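Local coordinates for protein lysyl oxidase (Pichia pastoris, PDB 1W7C) that probably oxidises primary amines to aldehydes, using a copper ion and a topaquinone cofactor carried by each subunit, at residues Ala15-Ile20 with Leu69-Glu74; Val131-Arg136 with Thr616-Asn621; Trp307-Ser312 with Ile319-Ile324; Ser590-Gln595 with Ala622-Pro627. One frame throughout, in Å; residues are numbered along the deposited sequence.

Contact 1 (Ala15-Ile20 with Leu69-Glu74); sequences APKTNI and LTYLDE
Thr-18 meets the tip of Tyr-71: its backbone N donates to Tyr-71 OH over 2.9 Å at an N-H...O angle of 160°, arriving at the ring's edge and in its plane. Over one face of the ring lies Lys-17, sliding past the tyrosine in the opposite direction. In the copy of Lys-17 described, one of two modelled, the chain bends at chi2 (-81°), and Lys-17 CD lies 4.3 Å from the centroid of the Tyr-71 ring, a CH-pi contact. Lys-17 NZ stands 5.0 Å from the Tyr-71 centroid as a cation-pi partner and donates to Tyr-71 O over 3.0 Å, with a water bridging these two polar atoms; the CD and NZ contacts hold for that copy and are therefore less certain. Ile-20 CG2 approaches Tyr-71 CE2 obliquely at 3.7 Å. An alanine in place of Tyr-71 would probably leave Thr-18 N without its acceptor and open a gap beside Lys-17 and Ile-20. Further out, Leu-78 touches both Ile-20 and Tyr-71, while Asn-19 ND2 bonds to Thr-311 O. The arrangement is an irregular N-terminal segment packed on the C-terminal part of helix 65-73, in the N2 region of a copper amine oxidase, and also bonded to strand 307-314 of the enzyme domain.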
# COMPACT_ATOMS: atom_id res chain seq x y z
N ALA A 15 34.10 -1.28 2.13
CA ALA A 15 33.23 -2.14 2.91
C ALA A 15 33.96 -2.54 4.19
O ALA A 15 35.22 -2.66 4.18
CB ALA A 15 32.87 -3.34 2.14
N PRO A 16 33.24 -2.67 5.30
CA PRO A 16 33.83 -3.14 6.56
C PRO A 16 34.52 -4.50 6.44
O PRO A 16 35.52 -4.75 7.13
CB PRO A 16 32.63 -3.22 7.50
CG PRO A 16 31.66 -2.25 6.94
CD PRO A 16 31.82 -2.30 5.46
N LYS A 17 33.96 -5.38 5.63
CA LYS A 17 34.45 -6.74 5.45
C LYS A 17 34.34 -7.12 3.99
O LYS A 17 33.83 -6.35 3.17
CB LYS A 17 33.65 -7.70 6.31
CG LYS A 17 33.78 -7.45 7.81
CD LYS A 17 35.06 -8.05 8.38
CE LYS A 17 35.30 -7.72 9.86
NZ LYS A 17 36.22 -8.74 10.56
N THR A 18 34.83 -8.30 3.63
CA THR A 18 34.69 -8.89 2.30
C THR A 18 33.27 -9.40 2.10
O THR A 18 32.67 -9.99 3.03
CB THR A 18 35.66 -10.09 2.19
OG1 THR A 18 37.02 -9.62 2.24
CG2 THR A 18 35.56 -10.79 0.84
N ASN A 19 32.76 -9.28 0.88
CA ASN A 19 31.49 -9.86 0.55
C ASN A 19 31.64 -11.38 0.33
O ASN A 19 31.89 -11.86 -0.80
CB ASN A 19 30.95 -9.15 -0.66
CG ASN A 19 29.50 -9.61 -0.99
OD1 ASN A 19 29.04 -10.70 -0.63
ND2 ASN A 19 28.79 -8.75 -1.69
N ILE A 20 31.45 -12.12 1.41
CA ILE A 20 31.62 -13.56 1.42
C ILE A 20 30.44 -14.29 0.77
O ILE A 20 30.44 -15.52 0.69
CB ILE A 20 31.84 -14.06 2.88
CG1 ILE A 20 30.72 -13.57 3.82
CG2 ILE A 20 33.20 -13.57 3.36
CD1 ILE A 20 30.71 -14.24 5.17
N LEU A 69 29.06 -15.08 10.84
CA LEU A 69 28.98 -14.12 11.93
C LEU A 69 30.30 -14.00 12.69
O LEU A 69 30.68 -12.90 13.08
CB LEU A 69 27.84 -14.49 12.89
CG LEU A 69 26.43 -14.25 12.32
CD1 LEU A 69 25.44 -14.52 13.40
CD2 LEU A 69 26.22 -12.87 11.78
N THR A 70 31.02 -15.11 12.86
CA THR A 70 32.32 -15.07 13.52
C THR A 70 33.27 -14.18 12.70
O THR A 70 34.02 -13.36 13.23
CB THR A 70 32.86 -16.49 13.71
OG1 THR A 70 31.93 -17.26 14.51
CG2 THR A 70 34.14 -16.51 14.52
N TYR A 71 33.23 -14.31 11.38
CA TYR A 71 34.01 -13.44 10.50
C TYR A 71 33.60 -11.97 10.60
O TYR A 71 34.43 -11.09 10.72
CB TYR A 71 33.88 -13.94 9.05
CG TYR A 71 34.47 -13.00 8.05
CD1 TYR A 71 35.84 -12.79 7.99
CD2 TYR A 71 33.66 -12.33 7.16
CE1 TYR A 71 36.40 -11.92 7.10
CE2 TYR A 71 34.21 -11.45 6.24
CZ TYR A 71 35.57 -11.23 6.22
OH TYR A 71 36.07 -10.37 5.32
N LEU A 72 32.30 -11.69 10.53
CA LEU A 72 31.81 -10.31 10.52
C LEU A 72 32.00 -9.59 11.83
O LEU A 72 32.29 -8.39 11.83
CB LEU A 72 30.31 -10.28 10.18
CG LEU A 72 29.95 -10.78 8.77
CD1 LEU A 72 28.45 -10.85 8.62
CD2 LEU A 72 30.55 -9.91 7.68
N ASP A 73 31.83 -10.32 12.93
CA ASP A 73 31.65 -9.72 14.25
C ASP A 73 32.77 -10.01 15.26
O ASP A 73 32.92 -9.26 16.22
CB ASP A 73 30.35 -10.19 14.88
CG ASP A 73 29.12 -9.69 14.18
OD1 ASP A 73 29.20 -8.73 13.35
OD2 ASP A 73 28.04 -10.21 14.49
N GLU A 74 33.50 -11.11 15.05
CA GLU A 74 34.45 -11.63 16.04
C GLU A 74 35.84 -11.93 15.46
O GLU A 74 36.57 -12.77 15.97
CB GLU A 74 33.86 -12.86 16.78
CG GLU A 74 32.55 -12.56 17.55
CD GLU A 74 31.92 -13.75 18.23
OE1 GLU A 74 32.57 -14.81 18.32
OE2 GLU A 74 30.77 -13.63 18.69
O HOH W 1 37.15 -11.16 10.48

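Contact 2 (Val131-Arg136 with Thr616-Asn621); sequences VGHLDR and TALNTN
Gly-132 and Asn-621 join the loop leading into helix 136-150 to a turn-rich loop of the enzyme domain, where Thr-616 to Asn-619 form a type I beta turn. The one direct hydrogen bond across is Asn-621 ND2 to Gly-132 O, 2.9 Å long with an N-H...O angle of 153°; the carbonyl oxygen sits 18° out of the amide plane. At the other branch of the amide, OD1 takes a bond from Gln-178 N of strand 170-180, so two bonds limit rotation of the group. Val-131 CG1 packs at 3.4 Å against Asn-621 O.

Two waters extend the junction. One lies between Val-131 O, Leu-618 O and Asn-621 N, accepting from the last over 3.1 Å. The other donates to Ala-617 O at 2.7 Å and lies in the plane of the His-133 ring, at its edge, 3.2 Å from ND1. Leu-618 CD2 touches His-133 CB at 4.0 Å, and Trp-57 meets the imidazole edge-to-face.

Within the 616-621 segment, Thr-616 OG1 accepts from Leu-618 N, making an ST turn, and donates to Asn-619 OD1 over 2.8 Å. In the partner segment Leu-134 centres an inverse gamma turn and Asp-135 is the N-cap of helix 136-150. The whole is a buried, partly water-mediated loop-to-loop junction, in which the segment leading into the N-capped start of helix 136-150 packs on a turn of the enzyme domain.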
# COMPACT_ATOMS: atom_id res chain seq x y z
N VAL A 131 12.15 -36.92 -12.90
CA VAL A 131 11.72 -35.69 -12.22
C VAL A 131 12.79 -34.60 -12.39
O VAL A 131 12.90 -33.66 -11.61
CB VAL A 131 11.39 -35.93 -10.73
CG1 VAL A 131 10.18 -36.82 -10.57
CG2 VAL A 131 12.57 -36.48 -9.95
N GLY A 132 13.55 -34.71 -13.46
CA GLY A 132 14.70 -33.88 -13.69
C GLY A 132 14.35 -32.43 -14.04
O GLY A 132 13.19 -32.05 -14.24
N HIS A 133 15.38 -31.60 -14.11
CA HIS A 133 15.24 -30.23 -14.56
C HIS A 133 14.85 -30.21 -16.03
O HIS A 133 15.38 -30.99 -16.85
CB HIS A 133 16.55 -29.49 -14.36
CG HIS A 133 16.48 -28.04 -14.69
ND1 HIS A 133 15.63 -27.17 -14.05
CD2 HIS A 133 17.11 -27.31 -15.64
CE1 HIS A 133 15.78 -25.96 -14.57
NE2 HIS A 133 16.63 -26.03 -15.56
N LEU A 134 13.95 -29.31 -16.38
CA LEU A 134 13.61 -29.06 -17.77
C LEU A 134 14.71 -28.22 -18.38
O LEU A 134 14.62 -27.00 -18.48
CB LEU A 134 12.25 -28.35 -17.86
CG LEU A 134 11.73 -28.07 -19.27
CD1 LEU A 134 11.61 -29.35 -20.11
CD2 LEU A 134 10.38 -27.34 -19.21
N ASP A 135 15.78 -28.92 -18.75
CA ASP A 135 16.99 -28.29 -19.19
C ASP A 135 16.99 -28.19 -20.72
O ASP A 135 16.03 -28.59 -21.38
CB ASP A 135 18.26 -28.96 -18.63
CG ASP A 135 18.55 -30.30 -19.20
OD1 ASP A 135 19.65 -30.80 -18.83
OD2 ASP A 135 17.75 -30.95 -19.92
N ARG A 136 18.06 -27.66 -21.27
CA ARG A 136 18.13 -27.41 -22.72
C ARG A 136 17.96 -28.72 -23.49
O ARG A 136 17.33 -28.75 -24.54
CB ARG A 136 19.44 -26.75 -23.11
CG ARG A 136 19.49 -25.31 -22.71
CD ARG A 136 20.69 -24.57 -23.20
NE ARG A 136 20.60 -23.18 -22.77
CZ ARG A 136 21.59 -22.31 -22.81
NH1 ARG A 136 22.77 -22.64 -23.32
NH2 ARG A 136 21.38 -21.07 -22.37
N THR A 616 13.81 -24.97 -4.54
CA THR A 616 15.03 -25.08 -5.35
C THR A 616 14.65 -25.03 -6.81
O THR A 616 13.49 -25.26 -7.15
CB THR A 616 15.78 -26.42 -5.08
OG1 THR A 616 15.11 -27.50 -5.73
CG2 THR A 616 15.91 -26.73 -3.61
N ALA A 617 15.63 -24.84 -7.67
CA ALA A 617 15.41 -24.88 -9.11
C ALA A 617 15.06 -26.30 -9.59
O ALA A 617 14.64 -26.46 -10.71
CB ALA A 617 16.66 -24.40 -9.86
N LEU A 618 15.30 -27.28 -8.71
CA LEU A 618 15.11 -28.68 -8.97
C LEU A 618 13.80 -29.21 -8.40
O LEU A 618 13.50 -30.40 -8.53
CB LEU A 618 16.32 -29.46 -8.41
CG LEU A 618 17.67 -29.07 -9.02
CD1 LEU A 618 18.78 -29.89 -8.39
CD2 LEU A 618 17.63 -29.22 -10.56
N ASN A 619 12.98 -28.33 -7.80
CA ASN A 619 11.74 -28.78 -7.18
C ASN A 619 10.59 -29.12 -8.13
O ASN A 619 9.85 -30.06 -7.90
CB ASN A 619 11.20 -27.74 -6.17
CG ASN A 619 11.60 -28.04 -4.75
OD1 ASN A 619 12.74 -28.45 -4.51
ND2 ASN A 619 10.73 -27.73 -3.79
N THR A 620 10.42 -28.32 -9.19
CA THR A 620 9.11 -28.23 -9.84
C THR A 620 8.55 -29.54 -10.39
O THR A 620 7.35 -29.80 -10.24
CB THR A 620 9.10 -27.13 -10.90
OG1 THR A 620 7.77 -26.84 -11.35
CG2 THR A 620 9.88 -27.47 -12.16
N ASN A 621 9.41 -30.38 -11.00
CA ASN A 621 8.94 -31.68 -11.55
C ASN A 621 8.97 -32.83 -10.56
O ASN A 621 8.48 -33.92 -10.87
CB ASN A 621 9.72 -32.03 -12.81
CG ASN A 621 9.60 -30.97 -13.88
OD1 ASN A 621 8.48 -30.56 -14.23
ND2 ASN A 621 10.74 -30.51 -14.40
O HOH W 2 12.46 -30.91 -11.04
O HOH W 3 13.42 -28.46 -12.13

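Contact 3 (Trp307-Ser312 with Ile319-Ile324); sequences WGFYTS and ISFYDI
Phe-309 holds CG between its backbone N and carbonyl carbon (chi1 56°), whereas Phe-321 turns CG anti to its carbonyl carbon (chi1 -61°); the two side chains lie side by side, pointing the same way. The edge of the Phe-321 ring is directed at the face of Phe-309 in an offset edge-to-face pair, with planes at 75° and the Phe-309 and Phe-321 centroids 5.4 Å apart. Phe-309 is further stacked on Phe-446. Nearby, Ile-324 CG2 meets the edge of the Trp-307 indole at CZ3, 3.7 Å away, and Thr-311 CG2 reaches Ile-319 CD1 at 4.0 Å.

These residues belong to the antiparallel beta hairpin of strands 307-314 and 318-326 in the copper amine oxidase enzyme domain. Tyr-310 and Tyr-322 form a hydrogen-bonded pair, with Tyr-310 N to Tyr-322 O at 3.0 Å and Tyr-322 N to Tyr-310 O at 2.9 Å. Ser-312 and Ser-320 form the next such pair, and Thr-311 faces Phe-321 between them as a non-hydrogen-bonded pair.

At Asp-323 the chain turns a corner through left-handed backbone angles. Its carboxylate lies nearly coplanar with the Tyr-310 ring, OD1 being 3.6 Å from Tyr-310 CE1 at the ring's edge. A water joins Tyr-310 OH and Asp-323 OD1, donating to the carboxylate, while Asp-323 OD2 makes a salt bridge to Arg-330.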
# COMPACT_ATOMS: atom_id res chain seq x y z
N TRP A 307 22.37 3.31 7.02
CA TRP A 307 22.17 1.93 6.58
C TRP A 307 23.43 1.41 5.90
O TRP A 307 24.14 2.16 5.24
CB TRP A 307 21.04 1.84 5.57
CG TRP A 307 19.66 2.07 6.09
CD1 TRP A 307 18.98 3.23 6.10
CD2 TRP A 307 18.75 1.08 6.55
NE1 TRP A 307 17.69 3.05 6.54
CE2 TRP A 307 17.52 1.72 6.82
CE3 TRP A 307 18.84 -0.30 6.78
CZ2 TRP A 307 16.38 1.01 7.27
CZ3 TRP A 307 17.74 -0.98 7.22
CH2 TRP A 307 16.54 -0.32 7.49
N GLY A 308 23.65 0.11 6.04
CA GLY A 308 24.67 -0.59 5.29
C GLY A 308 24.19 -1.99 4.94
O GLY A 308 23.41 -2.59 5.69
N PHE A 309 24.67 -2.54 3.83
CA PHE A 309 24.35 -3.91 3.43
C PHE A 309 25.22 -4.33 2.25
O PHE A 309 25.74 -3.49 1.54
CB PHE A 309 22.86 -4.11 3.09
CG PHE A 309 22.32 -3.20 2.02
CD1 PHE A 309 21.68 -2.02 2.38
CD2 PHE A 309 22.52 -3.46 0.66
CE1 PHE A 309 21.22 -1.14 1.41
CE2 PHE A 309 22.04 -2.58 -0.32
CZ PHE A 309 21.40 -1.42 0.06
N TYR A 310 25.30 -5.64 2.05
CA TYR A 310 25.91 -6.23 0.88
C TYR A 310 24.85 -6.83 0.02
O TYR A 310 23.84 -7.35 0.51
CB TYR A 310 26.89 -7.35 1.28
CG TYR A 310 28.00 -6.94 2.20
CD1 TYR A 310 27.81 -6.90 3.57
CD2 TYR A 310 29.28 -6.69 1.73
CE1 TYR A 310 28.84 -6.54 4.44
CE2 TYR A 310 30.32 -6.33 2.60
CZ TYR A 310 30.09 -6.28 3.95
OH TYR A 310 31.11 -5.92 4.79
N THR A 311 25.07 -6.81 -1.29
CA THR A 311 24.20 -7.54 -2.22
C THR A 311 24.92 -8.75 -2.82
O THR A 311 26.14 -8.82 -2.87
CB THR A 311 23.71 -6.66 -3.39
OG1 THR A 311 24.83 -6.33 -4.19
CG2 THR A 311 23.03 -5.36 -2.91
N SER A 312 24.12 -9.71 -3.21
CA SER A 312 24.57 -10.91 -3.89
C SER A 312 23.57 -11.24 -4.97
O SER A 312 22.40 -10.90 -4.86
CB SER A 312 24.69 -12.07 -2.89
OG SER A 312 25.15 -13.23 -3.55
N ILE A 319 18.57 -10.95 -6.84
CA ILE A 319 19.32 -10.26 -5.79
C ILE A 319 18.95 -10.78 -4.41
O ILE A 319 17.80 -11.16 -4.15
CB ILE A 319 19.11 -8.75 -5.89
CG1 ILE A 319 20.33 -7.99 -5.37
CG2 ILE A 319 17.84 -8.28 -5.15
CD1 ILE A 319 20.29 -6.49 -5.67
N SER A 320 19.94 -10.79 -3.52
CA SER A 320 19.75 -11.05 -2.09
C SER A 320 20.56 -9.97 -1.35
O SER A 320 21.49 -9.36 -1.89
CB SER A 320 20.38 -12.39 -1.70
OG SER A 320 19.67 -13.47 -2.22
N PHE A 321 20.21 -9.80 -0.07
CA PHE A 321 20.86 -8.83 0.80
C PHE A 321 21.40 -9.55 2.03
O PHE A 321 20.69 -10.37 2.63
CB PHE A 321 19.86 -7.77 1.26
CG PHE A 321 19.27 -6.97 0.14
CD1 PHE A 321 18.14 -7.44 -0.51
CD2 PHE A 321 19.83 -5.79 -0.26
CE1 PHE A 321 17.62 -6.74 -1.58
CE2 PHE A 321 19.30 -5.06 -1.31
CZ PHE A 321 18.19 -5.52 -1.96
N TYR A 322 22.61 -9.16 2.45
CA TYR A 322 23.23 -9.74 3.63
C TYR A 322 23.76 -8.65 4.53
O TYR A 322 24.20 -7.57 4.09
CB TYR A 322 24.37 -10.72 3.23
CG TYR A 322 23.86 -11.99 2.65
CD1 TYR A 322 23.69 -12.14 1.27
CD2 TYR A 322 23.53 -13.05 3.45
CE1 TYR A 322 23.15 -13.35 0.75
CE2 TYR A 322 23.04 -14.22 2.95
CZ TYR A 322 22.87 -14.37 1.59
OH TYR A 322 22.38 -15.58 1.13
N ASP A 323 23.73 -8.96 5.83
CA ASP A 323 24.31 -8.04 6.84
C ASP A 323 23.70 -6.65 6.77
O ASP A 323 24.40 -5.65 6.69
CB ASP A 323 25.84 -7.99 6.73
CG ASP A 323 26.50 -7.49 7.97
OD1 ASP A 323 27.59 -6.87 7.85
OD2 ASP A 323 25.98 -7.68 9.10
N ILE A 324 22.39 -6.58 6.79
CA ILE A 324 21.69 -5.31 6.76
C ILE A 324 21.79 -4.67 8.13
O ILE A 324 21.30 -5.21 9.11
CB ILE A 324 20.20 -5.42 6.37
CG1 ILE A 324 20.05 -6.12 5.03
CG2 ILE A 324 19.60 -4.00 6.31
CD1 ILE A 324 18.62 -6.32 4.58
O HOH W 4 30.30 -6.25 7.43

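Contact 4 (Ser590-Gln595 with Ala622-Pro627); sequences SGPETQ and ALYDPP
Leu-623 and Pro-592 bury the most surface here, their side chains passing at a slant with Leu-623 CB 3.6 Å from Pro-592 CD. The proline ring also crosses Tyr-624 at about a right angle: Pro-592 CG stands over one face of the phenol, 4.0 Å from the Tyr-624 ring centroid and 29° off its normal, a CH-pi contact, and Pro-592 CB approaches Tyr-624 CE2 at 3.5 Å. An alanine in place of Pro-592 would probably leave the Tyr-624 face poorly covered and a gap beside Leu-623 CB, since CG and CD would be gone.

Both segments are irregular loops of the enzyme domain, on either side of strand 602-606 in the sequence, and Leu-623 also packs on Pro-177 and Leu-179 of strand 170-180. The one hydrogen bond between the two segments runs from Glu-593 N to Leu-623 O, 3.1 Å long; the N-H is bent at 135°, although the donor lies almost in line with the C=O.

Thr-594 is the third main contributor. Thr-594 CG2, anti to the carbonyl carbon, comes within 3.2 Å of Ala-622 O and close to Leu-623 CA. Pro-626 CG rests against Glu-593 O at 3.5 Å, and the Glu-593 carboxylate turns away to bond through OE2 with Asn-596 and Asn-629.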
# COMPACT_ATOMS: atom_id res chain seq x y z
N SER A 590 -0.45 -30.71 -9.67
CA SER A 590 0.73 -30.11 -10.30
C SER A 590 1.69 -29.50 -9.28
O SER A 590 2.72 -28.93 -9.66
CB SER A 590 0.31 -29.07 -11.35
OG SER A 590 -0.43 -29.68 -12.40
N GLY A 591 1.40 -29.65 -7.99
CA GLY A 591 2.36 -29.26 -6.97
C GLY A 591 2.04 -29.83 -5.60
O GLY A 591 1.70 -29.09 -4.68
N PRO A 592 2.05 -31.16 -5.49
CA PRO A 592 1.62 -31.80 -4.24
C PRO A 592 2.51 -31.43 -3.05
O PRO A 592 2.00 -31.09 -1.98
CB PRO A 592 1.71 -33.30 -4.57
CG PRO A 592 1.64 -33.36 -6.07
CD PRO A 592 2.40 -32.16 -6.51
N GLU A 593 3.81 -31.48 -3.24
CA GLU A 593 4.76 -31.25 -2.16
C GLU A 593 5.84 -30.23 -2.50
O GLU A 593 6.73 -30.00 -1.70
CB GLU A 593 5.44 -32.56 -1.74
CG GLU A 593 4.51 -33.67 -1.31
CD GLU A 593 3.73 -33.42 -0.02
OE1 GLU A 593 2.74 -34.17 0.21
OE2 GLU A 593 4.08 -32.49 0.74
N THR A 594 5.76 -29.62 -3.69
CA THR A 594 6.84 -28.83 -4.21
C THR A 594 6.88 -27.38 -3.76
O THR A 594 7.90 -26.71 -3.98
CB THR A 594 6.80 -28.82 -5.72
OG1 THR A 594 5.49 -28.41 -6.14
CG2 THR A 594 7.04 -30.23 -6.32
N GLN A 595 5.80 -26.87 -3.19
CA GLN A 595 5.63 -25.45 -2.89
C GLN A 595 4.83 -25.27 -1.60
O GLN A 595 3.93 -24.42 -1.52
CB GLN A 595 4.94 -24.73 -4.04
CG GLN A 595 5.61 -24.90 -5.38
CD GLN A 595 6.95 -24.25 -5.49
OE1 GLN A 595 7.43 -23.59 -4.55
NE2 GLN A 595 7.56 -24.34 -6.69
N ALA A 622 9.57 -32.61 -9.41
CA ALA A 622 9.68 -33.66 -8.39
C ALA A 622 8.50 -33.55 -7.44
O ALA A 622 8.58 -33.01 -6.33
CB ALA A 622 11.03 -33.53 -7.66
N LEU A 623 7.34 -34.03 -7.92
CA LEU A 623 6.07 -33.62 -7.34
C LEU A 623 5.86 -34.11 -5.91
O LEU A 623 5.23 -33.43 -5.12
CB LEU A 623 4.92 -34.12 -8.22
CG LEU A 623 4.86 -33.61 -9.67
CD1 LEU A 623 3.70 -34.26 -10.43
CD2 LEU A 623 4.80 -32.06 -9.74
N TYR A 624 6.36 -35.31 -5.60
CA TYR A 624 6.12 -35.96 -4.32
C TYR A 624 7.36 -35.99 -3.41
O TYR A 624 7.24 -36.01 -2.18
CB TYR A 624 5.52 -37.37 -4.53
CG TYR A 624 4.17 -37.27 -5.19
CD1 TYR A 624 4.04 -37.35 -6.58
CD2 TYR A 624 3.04 -36.98 -4.45
CE1 TYR A 624 2.82 -37.17 -7.20
CE2 TYR A 624 1.79 -36.81 -5.06
CZ TYR A 624 1.69 -36.92 -6.44
OH TYR A 624 0.47 -36.71 -7.06
N ASP A 625 8.54 -36.01 -4.02
CA ASP A 625 9.82 -36.08 -3.31
C ASP A 625 10.80 -34.99 -3.76
O ASP A 625 11.91 -35.29 -4.20
CB ASP A 625 10.45 -37.48 -3.49
CG ASP A 625 11.66 -37.70 -2.63
OD1 ASP A 625 12.51 -38.54 -2.99
OD2 ASP A 625 11.84 -37.08 -1.57
N PRO A 626 10.40 -33.72 -3.65
CA PRO A 626 11.29 -32.64 -4.05
C PRO A 626 12.53 -32.53 -3.19
O PRO A 626 12.50 -32.93 -2.02
CB PRO A 626 10.42 -31.40 -3.88
CG PRO A 626 9.50 -31.77 -2.78
CD PRO A 626 9.12 -33.21 -3.11
N PRO A 627 13.61 -32.03 -3.75
CA PRO A 627 14.82 -31.74 -2.97
C PRO A 627 14.52 -31.02 -1.67
O PRO A 627 15.03 -31.46 -0.62
CB PRO A 627 15.69 -30.95 -3.94
CG PRO A 627 15.33 -31.51 -5.27
CD PRO A 627 13.82 -31.74 -5.19

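Overall arrangement
From the N terminus, contact 1 closes first, bringing residues 69-74 back onto 15-20. The chain then leaves 131-136, the first half of contact 2, and returns about 480 residues later, joining the loop before helix 136-150 to the loop between strands 602-606 and 642-654. Within that span contact 3 closes a tight hairpin. Contact 4 opens at 590-595, before 616-621, and closes after it, so contacts 2 and 4 cross; it ties that same loop to the one before strand 602-606. Contacts 1 and 3 touch, joining the N-terminal region to the enzyme-domain hairpin. Contacts 2 and 4 lie together, centres about 11 Å apart, whereas the centres of contacts 1 and 4 are about 36 Å apart.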